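Local coordinates for protein 2-polyprenyl-6-methoxyphenol hydroxylase-like FAD-dependent oxidoreductase (Streptomyces sp. NRRL 11266, PDB 6UI5) that binds flavin-adenine dinucleotide and is probably an FAD-dependent oxidoreductase related to the aromatic-ring hydroxylases, at residues Arg38-Ala43 / Trp260-Ser265; Arg178-Asp183 / Met217-Ala222; Ala236-Leu241 / Leu253-Ala258. One frame throughout, in Å; residues are numbered along the deposited sequence.

Contact 1 of 3, residues Arg38-Ala43 / Trp260-Ser265; sequences RAEAPA and WLQHYS. With FAD (flavin-adenine dinucleotide), chain C.
The indole of W260 faces the turn of the loop 38-43, so that mainly backbone atoms, E40 CA and A39 O, lie over its face. The CA of E40 stands 3.4 Å from the centroid of the six-membered ring of W260 and 5° off the ring normal, a nearly vertical CH-pi contact. The carbonyl O of A39 sits over the same face, nearer the five-membered ring; NE1 of W260 is close by, but the angle is poor and the pair is not a hydrogen bond. E40 is the centre of an inverse gamma turn, closed by a weak bond from A41 N to A39 O, which brings both groups onto the same ring face. With CG of W260 between the backbone N and the carbonyl carbon (chi1 70°), the ring is carried toward the loop. The E40 chain, bent at chi2, crosses the indole obliquely, its CG 3.6 Å from CE3 of W260 and 3.4 Å from NE2 of Q262; its carboxylate plane is turned 75° from the ring. P42 CB meets CH2 of W260 at 4.0 Å, while its CG lies 3.6 Å from C5X of the flavin. R38, at the start of the loop, runs extended to the cofactor, where NH2 gives FAD O1A a short, straight bond of 2.5 Å and NH1 a weak one; E101 forms a salt bridge with the same NH2. Y264, farther along strand 260-265, presents a ring face to methyl C7M of FAD. Loop and strand thus form part of the FAD pocket, binding pyrophosphate and isoalloxazine within the FAD-binding domain.

Contact 2 of 3, residues Arg178-Asp183 / Met217-Ala222; sequences RGIVGD and MRVFSA. With FAD (flavin-adenine dinucleotide), chain C.
R218 leaves strand 217-222 with CG anti to the backbone N (chi1 175°) and runs beside D183, both side chains pointing the same way. Its CB already lies 3.3 Å from OD1 of D183, and CG lies near the carbonyl O of G182. A bend at chi3 (-64°) then brings the guanidinium round to the carboxylate: NE bonds OD1 of D183 at 2.9 Å, arriving from above the carboxylate plane, and NH2 adds a weak bond to OD1 and a straight one to OD2, whose position is less certain. The two planes stand 50° apart, so the salt bridge is not coplanar. D183 and R218 are a non-hydrogen-bonded pair of the antiparallel ladder, as are V181 and F220; between them G182 and V219 exchange backbone bonds, V219 N to G182 O at 2.8 Å and a weak return. Farther on, S221 N donates to I180 O, but I180 N turns to the hydroxyl OG of S221 at 2.9 Å, a side chain replacing the expected carbonyl. CG2 of V181 meets the ring edge of F220, and CG1 approaches FAD C7M at 3.5 Å. Strand 176-185 is flanked by strands 216-225 and 257-271. The V181 and F220 face of the pair meets FAD; the opposite face, with I180 and V219, packs on L241 of helix 238-249.

Contact 3 of 3, residues Ala236-Leu241 / Leu253-Ala258; sequences ATLEQL and LKATEA
L238, in the first turn of helix 238-249, is the bump of this contact, and two alanine methyls of segment 253-258 make the shallow hollow that receives it. Its CG stands anti to the backbone N (chi1 177°), which carries the isobutyl end straight out from the helix toward the facing chain. Of its two methyls, CD2 presses on the CB of A255 at 3.3 Å, while CD1 lies between the two alanine methyls, nearer the CB of A258 at 3.7 Å. CD1 also touches the carbonyl O of E257 at 4.0 Å, between the two alanines in sequence. Consistent with the small methyl of A258, the CA atoms of L238 and A258 are 6.3 Å apart. One turn further along the helix L241 adds a second, looser bump, its CD2 touching CD2 of L253 at 4.1 Å as the two side chains cross obliquely. The pattern is a helix start laid against the loop leading into a strand. T237 is the N-cap, and its OG1 accepts from Q240 N at 3.0 Å, while T237 N donates to OE1 of Q240; together they form a capping box. Q240 OE1 also takes a bond from NE2 of H263, tying the cap to strand 257-271. Opposite, the chain is shaped by an inverse gamma turn centred on K254, closed by a bond from A255 N to L253 O, and by a classic beta bulge where T256 and E257 both face A185. Deeper in, L241 and L253 continue into apolar side chains of the sheet: L241 lies on V184 and L261, and L253 lies on M217.

In the fold
From the N terminus, segment 38-43, in the loop after strand 28-31, meets residues 260-265, closing contact 1, the longest loop. Nested inside it, contact 2 closes as strand 216-225 returns antiparallel to strand 176-185, and contact 3 follows in series when the chain leaves helix 238-249 and enters strand 257-271. That strand serves contacts 1 and 3 and runs beside strand 176-185 of contact 2, so all three contacts reach one antiparallel sheet. Y264 OH and S221 O probably bond contacts 1 and 2. The helix start of contact 3 packs on the sheet strands of the other two, while contacts 1 and 2 both touch FAD.

Contact 1 of 3, residues Arg38-Ala43 / Trp260-Ser265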
loop_
_atom_site.group_PDB
_atom_site.type_symbol
_atom_site.label_atom_id
_atom_site.label_comp_id
_atom_site.label_asym_id
_atom_site.label_seq_id
_atom_site.Cartn_x
_atom_site.Cartn_y
_atom_site.Cartn_z
ATOM N N ARG A 38 25.013 30.032 -2.828
ATOM C CA ARG A 38 24.510 29.995 -1.465
ATOM C C ARG A 38 25.273 28.978 -0.631
ATOM O O ARG A 38 26.009 28.128 -1.132
ATOM C CB ARG A 38 23.017 29.665 -1.425
ATOM C CG ARG A 38 22.647 28.307 -1.992
ATOM C CD ARG A 38 21.137 28.230 -2.190
ATOM N NE ARG A 38 20.725 26.948 -2.754
ATOM C CZ ARG A 38 19.478 26.628 -3.101
ATOM N NH1 ARG A 38 18.490 27.498 -2.967
ATOM N NH2 ARG A 38 19.218 25.419 -3.601
ATOM N N ALA A 39 25.099 29.105 0.674
ATOM C CA ALA A 39 25.624 28.174 1.653
ATOM C C ALA A 39 24.520 27.341 2.266
ATOM O O ALA A 39 24.807 26.295 2.853
ATOM C CB ALA A 39 26.384 28.934 2.769
ATOM N N GLU A 40 23.266 27.785 2.137
ATOM C CA GLU A 40 22.103 27.065 2.657
ATOM C C GLU A 40 21.689 25.958 1.680
ATOM O O GLU A 40 20.610 25.969 1.088
ATOM C CB GLU A 40 20.957 28.037 2.914
ATOM C CG GLU A 40 21.329 29.296 3.717
ATOM C CD GLU A 40 22.095 30.325 2.899
ATOM O OE1 GLU A 40 23.293 30.527 3.184
ATOM O OE2 GLU A 40 21.509 30.911 1.960
ATOM N N ALA A 41 22.592 24.994 1.502
ATOM C CA ALA A 41 22.377 23.848 0.625
ATOM C C ALA A 41 22.482 22.600 1.491
ATOM O O ALA A 41 23.564 21.994 1.605
ATOM C CB ALA A 41 23.390 23.835 -0.521
ATOM N N PRO A 42 21.375 22.159 2.094
ATOM C CA PRO A 42 21.460 21.121 3.139
ATOM C C PRO A 42 21.723 19.707 2.638
ATOM O O PRO A 42 22.263 18.901 3.411
ATOM C CB PRO A 42 20.077 21.195 3.797
ATOM C CG PRO A 42 19.178 21.569 2.660
ATOM C CD PRO A 42 19.988 22.601 1.867
ATOM N N ALA A 43 21.320 19.365 1.407
ATOM C CA ALA A 43 21.313 17.969 0.968
ATOM C C ALA A 43 22.691 17.331 1.089
ATOM O O ALA A 43 23.704 17.905 0.671
ATOM C CB ALA A 43 20.836 17.857 -0.483
ATOM N N TRP A 260 25.103 28.778 9.551
ATOM C CA TRP A 260 23.788 29.045 8.990
ATOM C C TRP A 260 22.851 27.964 9.517
ATOM O O TRP A 260 23.181 26.788 9.463
ATOM C CB TRP A 260 23.808 29.075 7.446
ATOM C CG TRP A 260 24.032 27.726 6.791
ATOM C CD1 TRP A 260 25.234 27.138 6.527
ATOM C CD2 TRP A 260 23.022 26.798 6.336
ATOM N NE1 TRP A 260 25.042 25.913 5.934
ATOM C CE2 TRP A 260 23.697 25.677 5.805
ATOM C CE3 TRP A 260 21.619 26.809 6.319
ATOM C CZ2 TRP A 260 23.019 24.565 5.263
ATOM C CZ3 TRP A 260 20.932 25.680 5.772
ATOM C CH2 TRP A 260 21.643 24.588 5.259
ATOM N N LEU A 261 21.707 28.372 10.046
ATOM C CA LEU A 261 20.635 27.461 10.380
ATOM C C LEU A 261 19.334 28.103 9.907
ATOM O O LEU A 261 19.288 29.301 9.614
ATOM C CB LEU A 261 20.612 27.138 11.881
ATOM C CG LEU A 261 21.811 26.548 12.629
ATOM C CD1 LEU A 261 21.315 26.136 14.043
ATOM C CD2 LEU A 261 22.504 25.362 11.895
ATOM N N GLN A 262 18.290 27.283 9.749
ATOM C CA GLN A 262 17.051 27.768 9.151
ATOM C C GLN A 262 15.856 27.048 9.750
ATOM O O GLN A 262 15.864 25.818 9.830
ATOM C CB GLN A 262 17.029 27.569 7.625
ATOM C CG GLN A 262 18.149 28.224 6.823
ATOM C CD GLN A 262 17.656 29.286 5.870
ATOM O OE1 GLN A 262 16.898 30.200 6.260
ATOM N NE2 GLN A 262 18.090 29.190 4.603
ATOM N N HIS A 263 14.818 27.802 10.120
ATOM C CA HIS A 263 13.497 27.211 10.290
ATOM C C HIS A 263 12.968 26.710 8.944
ATOM O O HIS A 263 13.149 27.359 7.907
ATOM C CB HIS A 263 12.533 28.224 10.881
ATOM C CG HIS A 263 12.914 28.649 12.262
ATOM N ND1 HIS A 263 13.090 27.739 13.286
ATOM C CD2 HIS A 263 13.202 29.871 12.778
ATOM C CE1 HIS A 263 13.465 28.386 14.376
ATOM N NE2 HIS A 263 13.533 29.679 14.095
ATOM N N TYR A 264 12.331 25.538 8.946
ATOM C CA TYR A 264 11.635 25.049 7.756
ATOM C C TYR A 264 10.309 24.425 8.172
ATOM O O TYR A 264 10.203 23.816 9.242
ATOM C CB TYR A 264 12.489 24.041 6.973
ATOM C CG TYR A 264 12.471 22.639 7.558
ATOM C CD1 TYR A 264 11.468 21.735 7.216
ATOM C CD2 TYR A 264 13.452 22.222 8.452
ATOM C CE1 TYR A 264 11.433 20.469 7.756
ATOM C CE2 TYR A 264 13.432 20.940 8.988
ATOM C CZ TYR A 264 12.413 20.071 8.638
ATOM O OH TYR A 264 12.355 18.793 9.161
ATOM N N SER A 265 9.290 24.579 7.321
ATOM C CA SER A 265 8.065 23.801 7.453
ATOM C C SER A 265 7.872 23.072 6.129
ATOM O O SER A 265 8.432 23.467 5.109
ATOM C CB SER A 265 6.800 24.671 7.807
ATOM O OG SER A 265 6.621 25.766 6.920
HETATM P PA FAD C . 15.697 25.988 -4.781
HETATM O O1A FAD C . 16.776 25.084 -4.229
HETATM O O2A FAD C . 14.790 26.409 -3.636
HETATM O O5B FAD C . 16.351 27.227 -5.667
HETATM C C5B FAD C . 15.524 28.289 -6.116
HETATM C C4B FAD C . 16.427 29.540 -6.370
HETATM O O4B FAD C . 15.784 30.536 -6.930
HETATM C C3B FAD C . 16.939 30.101 -5.022
HETATM O O3B FAD C . 18.240 30.469 -5.175
HETATM C C2B FAD C . 16.049 31.335 -4.771
HETATM O O2B FAD C . 16.743 32.200 -3.782
HETATM C C1B FAD C . 16.006 31.856 -5.966
HETATM N N9A FAD C . 14.875 32.718 -6.252
HETATM C C8A FAD C . 13.615 32.591 -5.781
HETATM N N7A FAD C . 12.859 33.554 -6.350
HETATM C C5A FAD C . 13.654 34.261 -7.190
HETATM C C6A FAD C . 13.411 35.345 -8.025
HETATM N N6A FAD C . 12.304 36.213 -8.399
HETATM N N1A FAD C . 14.395 35.870 -8.759
HETATM C C2A FAD C . 15.638 35.342 -8.706
HETATM N N3A FAD C . 15.872 34.268 -7.897
HETATM C C4A FAD C . 14.889 33.733 -7.141
HETATM N N1 FAD C . 17.206 17.510 -1.172
HETATM C C2 FAD C . 17.795 16.141 -1.239
HETATM O O2 FAD C . 18.050 15.625 -2.278
HETATM N N3 FAD C . 18.070 15.416 0.034
HETATM C C4 FAD C . 17.760 16.061 1.311
HETATM O O4 FAD C . 17.969 15.512 2.340
HETATM C C4X FAD C . 17.163 17.446 1.341
HETATM N N5 FAD C . 16.873 18.024 2.633
HETATM C C5X FAD C . 16.272 19.380 2.694
HETATM C C6 FAD C . 15.992 19.927 3.948
HETATM C C7 FAD C . 15.435 21.198 4.038
HETATM C C7M FAD C . 15.242 21.523 5.513
HETATM C C8 FAD C . 15.151 21.949 2.888
HETATM C C8M FAD C . 14.542 23.343 3.086
HETATM C C9 FAD C . 15.431 21.401 1.623
HETATM C C9A FAD C . 15.991 20.107 1.510
HETATM N N10 FAD C . 16.287 19.496 0.158
HETATM C C10 FAD C . 16.885 18.165 0.108
HETATM C "C1'" FAD C . 16.019 20.293 -1.056
HETATM C "C2'" FAD C . 15.089 19.729 -2.145
HETATM O "O2'" FAD C . 15.740 18.834 -2.968
HETATM C "C3'" FAD C . 14.659 20.845 -3.096
HETATM O "O3'" FAD C . 13.621 20.334 -3.871
HETATM C "C4'" FAD C . 15.736 21.334 -4.086
HETATM O "O4'" FAD C . 16.888 21.847 -3.479
HETATM C "C5'" FAD C . 15.046 22.485 -4.828
HETATM O "O5'" FAD C . 15.708 22.783 -6.025
HETATM P P FAD C . 15.224 24.064 -6.949
HETATM O O1P FAD C . 16.400 24.549 -7.763
HETATM O O2P FAD C . 13.999 23.791 -7.801
HETATM O O3P FAD C . 14.721 25.200 -5.858
#

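Contact 2 of 3, residues Arg178-Asp183 / Met217-Ala222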
loop_
_atom_site.group_PDB
_atom_site.type_symbol
_atom_site.label_atom_id
_atom_site.label_comp_id
_atom_site.label_asym_id
_atom_site.label_seq_id
_atom_site.Cartn_x
_atom_site.Cartn_y
_atom_site.Cartn_z
ATOM N N ARG A 178 7.949 20.269 10.765
ATOM C CA ARG A 178 8.741 21.453 11.077
ATOM C C ARG A 178 10.094 21.028 11.619
ATOM O O ARG A 178 10.222 19.993 12.285
ATOM C CB ARG A 178 8.070 22.317 12.134
ATOM C CG ARG A 178 7.934 21.533 13.427
ATOM C CD ARG A 178 6.572 20.938 13.559
ATOM N NE ARG A 178 5.648 22.015 13.837
ATOM C CZ ARG A 178 4.415 22.081 13.378
ATOM N NH1 ARG A 178 3.922 21.123 12.595
ATOM N NH2 ARG A 178 3.668 23.127 13.698
ATOM N N GLY A 179 11.092 21.855 11.377
ATOM C CA GLY A 179 12.358 21.643 12.036
ATOM C C GLY A 179 13.310 22.780 11.774
ATOM O O GLY A 179 12.912 23.871 11.364
ATOM N N ILE A 180 14.585 22.518 12.026
ATOM C CA ILE A 180 15.633 23.404 11.557
ATOM C C ILE A 180 16.742 22.538 10.990
ATOM O O ILE A 180 16.801 21.327 11.221
ATOM C CB ILE A 180 16.183 24.386 12.641
ATOM C CG1 ILE A 180 17.042 23.652 13.655
ATOM C CG2 ILE A 180 15.053 25.182 13.315
ATOM C CD1 ILE A 180 18.503 23.906 13.468
ATOM N N VAL A 181 17.620 23.189 10.229
ATOM C CA VAL A 181 18.683 22.524 9.493
ATOM C C VAL A 181 19.795 23.547 9.323
ATOM O O VAL A 181 19.576 24.747 9.467
ATOM C CB VAL A 181 18.172 21.997 8.126
ATOM C CG1 VAL A 181 17.748 23.162 7.246
ATOM C CG2 VAL A 181 19.221 21.141 7.414
ATOM N N GLY A 182 20.998 23.062 9.043
ATOM C CA GLY A 182 22.145 23.905 8.787
ATOM C C GLY A 182 23.380 23.270 9.390
ATOM O O GLY A 182 23.366 22.105 9.779
ATOM N N ASP A 183 24.454 24.068 9.468
ATOM C CA ASP A 183 25.747 23.621 9.982
ATOM C C ASP A 183 26.162 24.439 11.203
ATOM O O ASP A 183 26.385 25.654 11.111
ATOM C CB ASP A 183 26.827 23.693 8.910
ATOM C CG ASP A 183 26.353 23.122 7.561
ATOM O OD1 ASP A 183 26.406 21.882 7.409
ATOM O OD2 ASP A 183 25.984 23.897 6.648
ATOM N N MET A 217 29.410 20.397 11.928
ATOM C CA MET A 217 28.422 19.335 11.804
ATOM C C MET A 217 27.172 19.890 11.147
ATOM O O MET A 217 26.753 21.016 11.437
ATOM C CB MET A 217 28.082 18.732 13.170
ATOM C CG MET A 217 27.163 17.546 13.106
ATOM S SD MET A 217 26.919 16.720 14.694
ATOM C CE MET A 217 25.706 17.752 15.491
ATOM N N ARG A 218 26.595 19.108 10.237
ATOM C CA ARG A 218 25.278 19.412 9.693
ATOM C C ARG A 218 24.223 18.763 10.574
ATOM O O ARG A 218 24.406 17.641 11.059
ATOM C CB ARG A 218 25.138 18.927 8.252
ATOM C CG ARG A 218 23.753 19.102 7.666
ATOM C CD ARG A 218 23.860 19.134 6.174
ATOM N NE ARG A 218 24.632 20.288 5.766
ATOM C CZ ARG A 218 25.185 20.452 4.573
ATOM N NH1 ARG A 218 25.062 19.520 3.622
ATOM N NH2 ARG A 218 25.852 21.578 4.333
ATOM N N VAL A 219 23.135 19.494 10.811
ATOM C CA VAL A 219 22.123 19.094 11.782
ATOM C C VAL A 219 20.747 19.223 11.145
ATOM O O VAL A 219 20.467 20.199 10.440
ATOM C CB VAL A 219 22.213 19.933 13.067
ATOM C CG1 VAL A 219 23.600 19.806 13.638
ATOM C CG2 VAL A 219 21.915 21.399 12.783
ATOM N N PHE A 220 19.898 18.224 11.367
ATOM C CA PHE A 220 18.563 18.211 10.788
ATOM C C PHE A 220 17.572 17.696 11.816
ATOM O O PHE A 220 17.816 16.672 12.460
ATOM C CB PHE A 220 18.506 17.345 9.527
ATOM C CG PHE A 220 17.153 17.287 8.905
ATOM C CD1 PHE A 220 16.732 18.281 8.028
ATOM C CD2 PHE A 220 16.287 16.248 9.207
ATOM C CE1 PHE A 220 15.471 18.239 7.459
ATOM C CE2 PHE A 220 15.036 16.194 8.642
ATOM C CZ PHE A 220 14.625 17.195 7.768
ATOM N N SER A 221 16.460 18.401 11.961
ATOM C CA SER A 221 15.385 17.973 12.842
ATOM C C SER A 221 14.067 17.991 12.081
ATOM O O SER A 221 13.833 18.851 11.229
ATOM C CB SER A 221 15.272 18.885 14.070
ATOM O OG SER A 221 14.913 20.191 13.648
ATOM N N ALA A 222 13.191 17.058 12.428
ATOM C CA ALA A 222 11.897 16.917 11.767
ATOM C C ALA A 222 10.869 16.502 12.807
ATOM O O ALA A 222 10.978 15.421 13.395
ATOM C CB ALA A 222 11.958 15.888 10.643
HETATM P PA FAD C . 15.697 25.988 -4.781
HETATM O O1A FAD C . 16.776 25.084 -4.229
HETATM O O2A FAD C . 14.790 26.409 -3.636
HETATM O O5B FAD C . 16.351 27.227 -5.667
HETATM C C5B FAD C . 15.524 28.289 -6.116
HETATM C C4B FAD C . 16.427 29.540 -6.370
HETATM O O4B FAD C . 15.784 30.536 -6.930
HETATM C C3B FAD C . 16.939 30.101 -5.022
HETATM O O3B FAD C . 18.240 30.469 -5.175
HETATM C C2B FAD C . 16.049 31.335 -4.771
HETATM O O2B FAD C . 16.743 32.200 -3.782
HETATM C C1B FAD C . 16.006 31.856 -5.966
HETATM N N9A FAD C . 14.875 32.718 -6.252
HETATM C C8A FAD C . 13.615 32.591 -5.781
HETATM N N7A FAD C . 12.859 33.554 -6.350
HETATM C C5A FAD C . 13.654 34.261 -7.190
HETATM C C6A FAD C . 13.411 35.345 -8.025
HETATM N N6A FAD C . 12.304 36.213 -8.399
HETATM N N1A FAD C . 14.395 35.870 -8.759
HETATM C C2A FAD C . 15.638 35.342 -8.706
HETATM N N3A FAD C . 15.872 34.268 -7.897
HETATM C C4A FAD C . 14.889 33.733 -7.141
HETATM N N1 FAD C . 17.206 17.510 -1.172
HETATM C C2 FAD C . 17.795 16.141 -1.239
HETATM O O2 FAD C . 18.050 15.625 -2.278
HETATM N N3 FAD C . 18.070 15.416 0.034
HETATM C C4 FAD C . 17.760 16.061 1.311
HETATM O O4 FAD C . 17.969 15.512 2.340
HETATM C C4X FAD C . 17.163 17.446 1.341
HETATM N N5 FAD C . 16.873 18.024 2.633
HETATM C C5X FAD C . 16.272 19.380 2.694
HETATM C C6 FAD C . 15.992 19.927 3.948
HETATM C C7 FAD C . 15.435 21.198 4.038
HETATM C C7M FAD C . 15.242 21.523 5.513
HETATM C C8 FAD C . 15.151 21.949 2.888
HETATM C C8M FAD C . 14.542 23.343 3.086
HETATM C C9 FAD C . 15.431 21.401 1.623
HETATM C C9A FAD C . 15.991 20.107 1.510
HETATM N N10 FAD C . 16.287 19.496 0.158
HETATM C C10 FAD C . 16.885 18.165 0.108
HETATM C "C1'" FAD C . 16.019 20.293 -1.056
HETATM C "C2'" FAD C . 15.089 19.729 -2.145
HETATM O "O2'" FAD C . 15.740 18.834 -2.968
HETATM C "C3'" FAD C . 14.659 20.845 -3.096
HETATM O "O3'" FAD C . 13.621 20.334 -3.871
HETATM C "C4'" FAD C . 15.736 21.334 -4.086
HETATM O "O4'" FAD C . 16.888 21.847 -3.479
HETATM C "C5'" FAD C . 15.046 22.485 -4.828
HETATM O "O5'" FAD C . 15.708 22.783 -6.025
HETATM P P FAD C . 15.224 24.064 -6.949
HETATM O O1P FAD C . 16.400 24.549 -7.763
HETATM O O2P FAD C . 13.999 23.791 -7.801
HETATM O O3P FAD C . 14.721 25.200 -5.858
#

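Contact 3 of 3, residues Ala236-Leu241 / Leu253-Ala258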
loop_
_atom_site.group_PDB
_atom_site.type_symbol
_atom_site.label_atom_id
_atom_site.label_comp_id
_atom_site.label_asym_id
_atom_site.label_seq_id
_atom_site.Cartn_x
_atom_site.Cartn_y
_atom_site.Cartn_z
ATOM N N ALA A 236 16.354 31.761 12.031
ATOM C CA ALA A 236 16.466 30.915 13.224
ATOM C C ALA A 236 17.736 31.183 14.023
ATOM O O ALA A 236 18.683 31.799 13.529
ATOM C CB ALA A 236 16.422 29.415 12.870
ATOM N N THR A 237 17.766 30.736 15.273
ATOM C CA THR A 237 18.923 30.949 16.127
ATOM C C THR A 237 19.438 29.608 16.627
ATOM O O THR A 237 18.717 28.603 16.632
ATOM C CB THR A 237 18.585 31.850 17.311
ATOM O OG1 THR A 237 17.929 31.067 18.315
ATOM C CG2 THR A 237 17.642 32.957 16.864
ATOM N N LEU A 238 20.699 29.602 17.069
ATOM C CA LEU A 238 21.273 28.354 17.552
ATOM C C LEU A 238 20.727 27.990 18.928
ATOM O O LEU A 238 20.541 26.804 19.226
ATOM C CB LEU A 238 22.807 28.426 17.560
ATOM C CG LEU A 238 23.489 27.176 18.118
ATOM C CD1 LEU A 238 24.790 26.896 17.361
ATOM C CD2 LEU A 238 23.773 27.361 19.606
ATOM N N GLU A 239 20.476 28.978 19.782
ATOM C CA GLU A 239 19.770 28.671 21.020
ATOM C C GLU A 239 18.461 27.950 20.714
ATOM O O GLU A 239 18.097 26.991 21.403
ATOM C CB GLU A 239 19.531 29.944 21.842
ATOM C CG GLU A 239 20.800 30.518 22.476
ATOM C CD GLU A 239 21.762 31.110 21.451
ATOM O OE1 GLU A 239 21.274 31.717 20.474
ATOM O OE2 GLU A 239 22.996 30.967 21.620
ATOM N N GLN A 240 17.767 28.366 19.646
ATOM C CA GLN A 240 16.543 27.677 19.247
ATOM C C GLN A 240 16.820 26.220 18.881
ATOM O O GLN A 240 15.981 25.339 19.139
ATOM C CB GLN A 240 15.884 28.419 18.080
ATOM C CG GLN A 240 15.016 29.601 18.506
ATOM C CD GLN A 240 14.793 30.608 17.397
ATOM O OE1 GLN A 240 15.313 30.463 16.294
ATOM N NE2 GLN A 240 14.034 31.653 17.696
ATOM N N LEU A 241 18.009 25.948 18.321
ATOM C CA LEU A 241 18.414 24.578 18.019
ATOM C C LEU A 241 18.787 23.820 19.283
ATOM O O LEU A 241 18.400 22.655 19.445
ATOM C CB LEU A 241 19.588 24.564 17.039
ATOM C CG LEU A 241 20.334 23.228 16.961
ATOM C CD1 LEU A 241 19.422 22.142 16.407
ATOM C CD2 LEU A 241 21.519 23.350 16.048
ATOM N N LEU A 253 23.640 19.895 23.007
ATOM C CA LEU A 253 24.771 20.051 22.111
ATOM C C LEU A 253 25.693 21.142 22.641
ATOM O O LEU A 253 25.241 22.257 22.909
ATOM C CB LEU A 253 24.220 20.410 20.732
ATOM C CG LEU A 253 25.041 20.810 19.529
ATOM C CD1 LEU A 253 25.378 19.555 18.731
ATOM C CD2 LEU A 253 24.188 21.765 18.719
ATOM N N LYS A 254 26.984 20.835 22.774
ATOM C CA LYS A 254 27.926 21.751 23.419
ATOM C C LYS A 254 28.222 22.954 22.523
ATOM O O LYS A 254 29.381 23.355 22.375
ATOM C CB LYS A 254 29.211 20.993 23.782
ATOM C CG LYS A 254 30.125 21.641 24.820
ATOM C CD LYS A 254 31.383 20.793 25.022
ATOM C CE LYS A 254 32.227 20.747 23.749
ATOM N NZ LYS A 254 33.171 19.592 23.701
ATOM N N ALA A 255 27.166 23.590 22.014
ATOM C CA ALA A 255 27.213 24.416 20.808
ATOM C C ALA A 255 28.219 25.566 20.861
ATOM O O ALA A 255 28.259 26.335 21.826
ATOM C CB ALA A 255 25.821 24.970 20.556
ATOM N N THR A 256 28.984 25.727 19.773
ATOM C CA THR A 256 29.971 26.794 19.683
ATOM C C THR A 256 29.491 27.976 18.835
ATOM O O THR A 256 29.287 29.071 19.366
ATOM C CB THR A 256 31.299 26.254 19.139
ATOM O OG1 THR A 256 32.004 25.601 20.207
ATOM C CG2 THR A 256 32.182 27.379 18.599
ATOM N N GLU A 257 29.338 27.770 17.531
ATOM C CA GLU A 257 28.973 28.841 16.613
ATOM C C GLU A 257 28.087 28.249 15.524
ATOM O O GLU A 257 28.164 27.055 15.219
ATOM C CB GLU A 257 30.219 29.499 16.009
ATOM C CG GLU A 257 30.054 30.975 15.728
ATOM C CD GLU A 257 31.256 31.535 15.001
ATOM O OE1 GLU A 257 31.984 30.749 14.363
ATOM O OE2 GLU A 257 31.484 32.761 15.082
ATOM N N ALA A 258 27.250 29.096 14.929
ATOM C CA ALA A 258 26.337 28.676 13.866
ATOM C C ALA A 258 26.706 29.387 12.568
ATOM O O ALA A 258 26.676 30.626 12.504
ATOM C CB ALA A 258 24.884 28.963 14.241
#